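Local coordinates for geranyltranstransferase (IspA) (Helicobacter pylori, PDB 3LLW) that catalyses prenyl transfer as a geranyltransferase of isoprenoid biosynthesis, a member of the magnesium-dependent FPP/GGPP synthase family, at the interface of chains A and B. Sequence-based numbering; all coordinates share one arbitrary frame. Chains: chain A/B, Geranyltranstransferase (IspA).

Contact 1: the interface of chains A and B. Residues chain A 163, 167, 176, 180, 183; chain B 30-33.
B:Phe32 inserts into a groove of chain A between A:Leu167 and A:Gln180, a largely apolar knob-in-groove part of a two-fold symmetric interface that helps hold the two copies together, probably as the homodimer common in this family. It illustrates how one aromatic ring on a loop can take the largest share of a local contact. With CG between the backbone N and the carbonyl carbon (chi1 55°), the ring of B:Phe32 is set between these two residues, which cover its faces. Over one face, almost above the centre, sits the methyl CD2 of A:Leu167, 3.9 Å from the centroid. Over the opposite face, displaced toward the rim, the CB of A:Gln180 approaches ring atom CE2 to 3.4 Å. The A:Gln180 chain then runs on extended, its amide plane turned 42° from the ring, with NE2 3.7 Å from CD1 of B:Phe32. The side chains of A:Leu176 and B:Phe32 cross at about a right angle, CD2 of the former 3.7 Å from CE1 of the latter. Those of A:Phe183 and B:Phe32 run past each other in opposite directions, CD1 touching CE2. Beside the aromatic group, the CB of B:Ser31 rests against CD1 of A:Leu163 at 3.7 Å. No polar group bonds directly across this patch. The B:Ser31 hydroxyl instead serves its own loop: OG accepts a hydrogen bond from the backbone N of B:His33, 3.0 Å long and 157° at the hydrogen.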
# COMPACT_ATOMS: atom_id res chain seq x y z
N LEU A 163 -8.94 -10.28 -0.29
CA LEU A 163 -9.63 -11.55 -0.61
C LEU A 163 -11.06 -11.57 -0.08
O LEU A 163 -11.99 -11.88 -0.83
CB LEU A 163 -8.88 -12.76 -0.07
CG LEU A 163 -9.51 -14.14 -0.29
CD1 LEU A 163 -9.82 -14.36 -1.76
CD2 LEU A 163 -8.56 -15.24 0.24
N LEU A 167 -14.55 -11.60 -2.38
CA LEU A 167 -15.65 -12.56 -2.19
C LEU A 167 -16.97 -11.87 -1.85
O LEU A 167 -18.00 -12.25 -2.38
CB LEU A 167 -15.35 -13.57 -1.08
CG LEU A 167 -14.07 -14.41 -1.23
CD1 LEU A 167 -13.66 -15.05 0.10
CD2 LEU A 167 -14.21 -15.43 -2.33
N LEU A 176 -24.25 -18.45 0.47
CA LEU A 176 -23.00 -19.17 0.73
C LEU A 176 -23.25 -20.22 1.81
O LEU A 176 -24.10 -20.02 2.66
CB LEU A 176 -21.93 -18.18 1.18
CG LEU A 176 -21.49 -17.11 0.18
CD1 LEU A 176 -20.59 -16.13 0.85
CD2 LEU A 176 -20.80 -17.68 -1.05
N GLN A 180 -17.96 -21.34 3.66
CA GLN A 180 -17.51 -20.29 2.80
C GLN A 180 -17.84 -18.91 3.38
O GLN A 180 -17.03 -17.99 3.28
CB GLN A 180 -17.87 -20.55 1.32
CG GLN A 180 -19.30 -20.58 0.94
CD GLN A 180 -19.56 -21.39 -0.32
OE1 GLN A 180 -20.70 -21.70 -0.63
NE2 GLN A 180 -18.50 -21.76 -1.05
N PHE A 183 -15.28 -18.21 6.04
CA PHE A 183 -14.07 -17.85 5.31
C PHE A 183 -14.14 -16.40 4.82
O PHE A 183 -13.18 -15.67 4.92
CB PHE A 183 -13.90 -18.80 4.13
CG PHE A 183 -12.61 -18.62 3.38
CD1 PHE A 183 -12.52 -17.67 2.34
CD2 PHE A 183 -11.52 -19.41 3.66
CE1 PHE A 183 -11.33 -17.50 1.64
CE2 PHE A 183 -10.32 -19.26 2.94
CZ PHE A 183 -10.23 -18.30 1.93
N GLU B 30 -5.73 -19.76 -2.61
CA GLU B 30 -6.88 -20.64 -2.68
C GLU B 30 -8.12 -20.00 -2.04
O GLU B 30 -8.11 -19.66 -0.86
CB GLU B 30 -6.55 -21.97 -1.98
CG GLU B 30 -7.64 -23.04 -2.06
CD GLU B 30 -7.81 -23.64 -3.45
OE1 GLU B 30 -6.81 -24.17 -4.00
OE2 GLU B 30 -8.94 -23.59 -3.99
N SER B 31 -9.16 -19.83 -2.86
CA SER B 31 -10.49 -19.47 -2.39
C SER B 31 -11.52 -19.95 -3.41
O SER B 31 -11.16 -20.50 -4.45
CB SER B 31 -10.64 -17.96 -2.23
OG SER B 31 -11.10 -17.38 -3.45
N PHE B 32 -12.79 -19.70 -3.11
CA PHE B 32 -13.91 -20.08 -3.97
C PHE B 32 -14.33 -18.97 -4.95
O PHE B 32 -15.32 -19.10 -5.65
CB PHE B 32 -15.11 -20.58 -3.13
CG PHE B 32 -15.59 -19.59 -2.07
CD1 PHE B 32 -16.70 -18.77 -2.32
CD2 PHE B 32 -14.96 -19.50 -0.84
CE1 PHE B 32 -17.14 -17.87 -1.37
CE2 PHE B 32 -15.39 -18.58 0.13
CZ PHE B 32 -16.49 -17.77 -0.14
N HIS B 33 -13.59 -17.87 -4.99
CA HIS B 33 -13.72 -16.89 -6.08
C HIS B 33 -13.30 -17.62 -7.34
O HIS B 33 -12.27 -18.33 -7.35
CB HIS B 33 -12.80 -15.70 -5.84
CG HIS B 33 -13.16 -14.48 -6.64
ND1 HIS B 33 -12.90 -14.37 -7.99
CD2 HIS B 33 -13.75 -13.32 -6.27
CE1 HIS B 33 -13.32 -13.19 -8.41
NE2 HIS B 33 -13.83 -12.53 -7.39

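Contact 2: the interface of chains A and B. Residues chain A 27, 29, 36, 40, 122, 125-126, 129; chain B 157-158, 162.
With CG1 anti to its backbone N (chi1 -170°), B:Ile158 sends CD1 toward A:Leu36 and leaves its other branch, CG2, between the backbone N and the carbonyl carbon, turned to A:Phe40 and A:Leu27. The two branches thus reach different leucines while both also touch A:Phe40, a worked example of how a beta-branched side chain fills a composite pocket. B:Ile158 and A:Leu36 meet tip to tip, CD1 against CD2 at 3.7 Å. The CG2 methyl stands over one face of the A:Phe40 ring, offset toward its rim, and lies 3.9 Å from CD2 of A:Leu27. At the branch point, CB of B:Ile158 packs on CB of A:Ala126 at 3.8 Å. B:Ile162 has its CG1 beside the backbone N (chi1 -71°) and a stretched chain beyond, and its tip CD1 lies 3.6 Å from CA of A:Ala126. A:Ala126, on helix 117-137, is thus met by both isoleucines of chain B. No direct hydrogen bond crosses the patch, but a water bridges it, receiving the backbone N-H of B:Ile158 at 2.7 Å from N and lying 2.8 Å from the carbonyl O of A:Ala126. It gives the N of B:Ile158 a polar partner amid hydrophobic packing. Together these contacts fit the loop before helix 161-170 of chain B and the start of that helix against helices 36-45 and 117-137 and the loop carrying A:Leu27 and A:Leu29, and so probably help join the subunits of a dimer.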
# COMPACT_ATOMS: atom_id res chain seq x y z
N LEU A 27 -1.70 16.71 6.56
CA LEU A 27 -0.70 16.50 5.54
C LEU A 27 -0.74 17.73 4.65
O LEU A 27 -1.80 18.11 4.15
CB LEU A 27 -0.98 15.21 4.76
CG LEU A 27 -0.10 14.92 3.53
CD1 LEU A 27 0.61 13.56 3.64
CD2 LEU A 27 -0.92 15.05 2.24
N LEU A 29 -0.13 19.45 1.32
CA LEU A 29 0.01 19.10 -0.09
C LEU A 29 0.03 20.33 -1.00
O LEU A 29 -1.00 20.97 -1.25
CB LEU A 29 -1.11 18.13 -0.52
CG LEU A 29 -0.78 16.86 -1.32
CD1 LEU A 29 -1.90 16.57 -2.30
CD2 LEU A 29 0.57 16.89 -2.02
N LEU A 36 -7.73 18.06 -3.57
CA LEU A 36 -7.12 16.78 -3.22
C LEU A 36 -6.61 16.66 -1.77
O LEU A 36 -6.75 15.61 -1.14
CB LEU A 36 -6.02 16.42 -4.22
CG LEU A 36 -5.63 14.94 -4.29
CD1 LEU A 36 -6.75 14.12 -4.94
CD2 LEU A 36 -4.33 14.79 -5.04
N PHE A 40 -8.19 14.07 0.92
CA PHE A 40 -7.31 12.98 1.38
C PHE A 40 -7.71 12.36 2.71
O PHE A 40 -7.89 11.15 2.79
CB PHE A 40 -5.84 13.44 1.43
CG PHE A 40 -4.88 12.38 1.92
CD1 PHE A 40 -4.74 11.16 1.24
CD2 PHE A 40 -4.12 12.59 3.07
CE1 PHE A 40 -3.86 10.19 1.69
CE2 PHE A 40 -3.23 11.62 3.54
CZ PHE A 40 -3.09 10.42 2.85
N LEU A 122 -8.48 7.03 -6.29
CA LEU A 122 -7.13 7.52 -6.05
C LEU A 122 -6.85 7.87 -4.59
O LEU A 122 -5.75 7.60 -4.09
CB LEU A 122 -6.79 8.69 -6.97
CG LEU A 122 -6.66 8.32 -8.45
CD1 LEU A 122 -6.46 9.58 -9.28
CD2 LEU A 122 -5.54 7.27 -8.71
N ASP A 125 -6.48 4.62 -2.82
CA ASP A 125 -5.13 4.19 -3.19
C ASP A 125 -4.04 4.85 -2.36
O ASP A 125 -3.12 4.18 -1.88
CB ASP A 125 -4.86 4.46 -4.67
CG ASP A 125 -5.54 3.47 -5.58
OD1 ASP A 125 -6.15 2.51 -5.07
OD2 ASP A 125 -5.46 3.66 -6.82
N ALA A 126 -4.16 6.17 -2.19
CA ALA A 126 -3.24 6.94 -1.36
C ALA A 126 -3.29 6.57 0.11
O ALA A 126 -2.23 6.48 0.78
CB ALA A 126 -3.45 8.41 -1.54
N THR A 129 -1.39 3.27 0.54
CA THR A 129 0.06 3.55 0.56
C THR A 129 0.49 4.34 1.79
O THR A 129 1.57 4.08 2.40
CB THR A 129 0.51 4.29 -0.73
OG1 THR A 129 -0.00 3.59 -1.87
CG2 THR A 129 2.02 4.31 -0.84
N GLY B 157 3.03 7.55 -3.31
CA GLY B 157 1.83 7.91 -2.59
C GLY B 157 1.26 9.26 -2.95
O GLY B 157 1.55 9.78 -4.03
N ILE B 158 0.47 9.82 -2.04
CA ILE B 158 -0.29 11.08 -2.26
C ILE B 158 0.62 12.26 -2.62
O ILE B 158 0.21 13.15 -3.36
CB ILE B 158 -1.21 11.44 -1.02
CG1 ILE B 158 -2.17 12.60 -1.33
CG2 ILE B 158 -0.38 11.81 0.21
CD1 ILE B 158 -3.15 12.35 -2.48
N ILE B 162 0.49 9.73 -7.10
CA ILE B 162 -0.96 9.84 -7.03
C ILE B 162 -1.44 11.26 -7.28
O ILE B 162 -2.38 11.46 -8.04
CB ILE B 162 -1.49 9.22 -5.73
CG1 ILE B 162 -1.33 7.70 -5.85
CG2 ILE B 162 -2.97 9.62 -5.47
CD1 ILE B 162 -1.89 6.94 -4.74
O HOH W 1 -0.25 8.30 0.05

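Contact 1 and contact 2 have their C-alpha centres about 30 Å apart, yet they share two stretches of the protein with the chains exchanged. The segment between helices 6-23 and 36-45 comes from chain B in contact 1 and from chain A in contact 2, while helix 161-170 contributes from chain A to the former and from chain B to the latter. Helix 178-204 belongs to contact 1 and helix 117-137 to contact 2. Because the interface is two-fold symmetric, the twin of contact 1 adjoins contact 2 along the chain. Each subunit thus both gives and receives packing, which should favour a closed pair.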